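Extracellular solute-binding protein family 1 (Kribbella flavida, PDB 5IXP) probably captures a solute outside the cell and delivers it to an ABC transporter for uptake. Local coordinates at residues P115-Y120 with W257-V262. Residues are numbered along the deposited sequence; the frame is centred on the assembly and turned at random.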
# COMPACT_ATOMS: atom_id res chain seq x y z
N PRO A 115 5.90 1.26 2.61
CA PRO A 115 6.32 2.67 2.60
C PRO A 115 6.97 3.01 1.27
O PRO A 115 7.72 2.22 0.70
CB PRO A 115 7.32 2.75 3.76
CG PRO A 115 7.92 1.38 3.80
CD PRO A 115 6.75 0.44 3.49
N GLU A 116 6.65 4.20 0.75
CA GLU A 116 6.94 4.52 -0.64
C GLU A 116 8.09 5.50 -0.78
O GLU A 116 8.19 6.48 -0.04
CB GLU A 116 5.71 5.09 -1.32
CG GLU A 116 4.58 4.07 -1.46
CD GLU A 116 3.38 4.65 -2.11
OE1 GLU A 116 2.65 5.41 -1.45
OE2 GLU A 116 3.16 4.36 -3.30
N ALA A 117 8.93 5.24 -1.78
CA ALA A 117 9.96 6.17 -2.22
C ALA A 117 9.68 6.51 -3.68
O ALA A 117 8.65 6.15 -4.24
CB ALA A 117 11.35 5.55 -2.02
N ILE A 118 10.61 7.22 -4.32
CA ILE A 118 10.59 7.40 -5.76
C ILE A 118 11.74 6.60 -6.35
O ILE A 118 12.91 6.89 -6.07
CB ILE A 118 10.68 8.87 -6.19
CG1 ILE A 118 9.49 9.69 -5.66
CG2 ILE A 118 10.72 8.96 -7.71
CD1 ILE A 118 8.11 9.23 -6.15
N CYS A 119 11.43 5.57 -7.13
CA CYS A 119 12.48 4.95 -7.90
C CYS A 119 12.59 5.66 -9.25
O CYS A 119 11.65 6.32 -9.71
CB CYS A 119 12.24 3.45 -8.09
SG CYS A 119 10.69 2.99 -8.88
N TYR A 120 13.75 5.55 -9.86
CA TYR A 120 14.00 6.31 -11.09
C TYR A 120 15.06 5.66 -11.95
O TYR A 120 15.94 4.92 -11.48
CB TYR A 120 14.38 7.76 -10.79
CG TYR A 120 15.68 7.92 -10.02
CD1 TYR A 120 15.72 7.78 -8.64
CD2 TYR A 120 16.88 8.22 -10.68
CE1 TYR A 120 16.91 7.92 -7.93
CE2 TYR A 120 18.07 8.36 -9.99
CZ TYR A 120 18.08 8.21 -8.61
OH TYR A 120 19.25 8.34 -7.90
N TRP A 257 18.51 1.43 -12.65
CA TRP A 257 17.55 1.86 -11.64
C TRP A 257 18.23 2.28 -10.34
O TRP A 257 19.29 1.76 -9.97
CB TRP A 257 16.54 0.74 -11.33
CG TRP A 257 15.43 0.59 -12.33
CD1 TRP A 257 15.35 -0.34 -13.34
CD2 TRP A 257 14.23 1.37 -12.41
NE1 TRP A 257 14.17 -0.17 -14.04
CE2 TRP A 257 13.47 0.87 -13.49
CE3 TRP A 257 13.73 2.46 -11.68
CZ2 TRP A 257 12.24 1.41 -13.85
CZ3 TRP A 257 12.52 2.99 -12.04
CH2 TRP A 257 11.78 2.47 -13.11
N ASP A 258 17.61 3.25 -9.67
CA ASP A 258 18.02 3.68 -8.34
C ASP A 258 16.76 4.06 -7.57
O ASP A 258 15.66 4.07 -8.12
CB ASP A 258 19.01 4.85 -8.40
CG ASP A 258 20.02 4.84 -7.25
OD1 ASP A 258 19.68 4.37 -6.13
OD2 ASP A 258 21.17 5.29 -7.48
N VAL A 259 16.92 4.36 -6.29
CA VAL A 259 15.79 4.80 -5.50
C VAL A 259 16.23 5.97 -4.64
O VAL A 259 17.31 5.96 -4.05
CB VAL A 259 15.19 3.65 -4.66
CG1 VAL A 259 16.22 3.06 -3.75
CG2 VAL A 259 13.99 4.15 -3.87
N ALA A 260 15.39 7.00 -4.61
CA ALA A 260 15.64 8.24 -3.89
C ALA A 260 14.84 8.26 -2.59
O ALA A 260 13.67 7.87 -2.56
CB ALA A 260 15.27 9.45 -4.76
N ASP A 261 15.48 8.73 -1.52
CA ASP A 261 14.88 8.76 -0.19
C ASP A 261 13.99 9.99 -0.06
O ASP A 261 14.32 10.98 0.59
CB ASP A 261 15.98 8.75 0.87
CG ASP A 261 15.44 8.63 2.29
OD1 ASP A 261 14.21 8.56 2.49
OD2 ASP A 261 16.26 8.61 3.22
N VAL A 262 12.83 9.92 -0.72
CA VAL A 262 11.93 11.06 -0.82
C VAL A 262 10.57 10.53 -1.23
O VAL A 262 10.47 9.47 -1.86
CB VAL A 262 12.45 12.11 -1.84
CG1 VAL A 262 12.36 11.55 -3.26
CG2 VAL A 262 11.67 13.42 -1.75
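With chi1 at 63°, Tyr120 sets CG in the crowded position between its backbone N and carbonyl carbon, which swings the phenol across to strand 257-260; Trp257, its CG anti to the carbonyl carbon, brings the CE3-CZ3 side of its indole alongside the Cys119-Tyr120 backbone, with Cys119 C at the ring edge and CE3 3.3 Å from Tyr120 O. The Tyr120 ring lies side by side with Asp258, CB of the aspartate sitting over one ring face, 3.5 Å from CZ, while the backbone N of Ala260 meets the ring edge and Ala260 CB touches CE1. The planes of ring and carboxylate are nearly parallel, 13° apart, yet their polar ends serve other partners: Tyr120 OH bonds to Thr132 O, and the carboxylate forms salt bridges with Arg122 and Arg134, which would be expected to keep it ionised. Asp258 OD1 also accepts its neighbour's amide, Val259 N, through the anti lone pair. An alanine here, lacking the ring and its hydroxyl bond to Thr132 O, would probably loosen the packing against Asp258 CB and Ala260.

Beneath these side chains, Tyr120 and Asp258 exchange two backbone hydrogen bonds of 3.0 Å (N to O each way), and Ala260 N reaches Ile118 O at 2.9 Å, almost straight at 176°. On the other face, Cys119 SG approaches Trp257 CZ3 to 3.7 Å, an oblique sulfur-aromatic contact, and Cys119 also forms the disulfide with Cys237 on strand 232-238. The short strand 257-260 thus pairs antiparallel with the end of the long strand 108-121, part of the mixed sheet in a periplasmic-binding-protein fold.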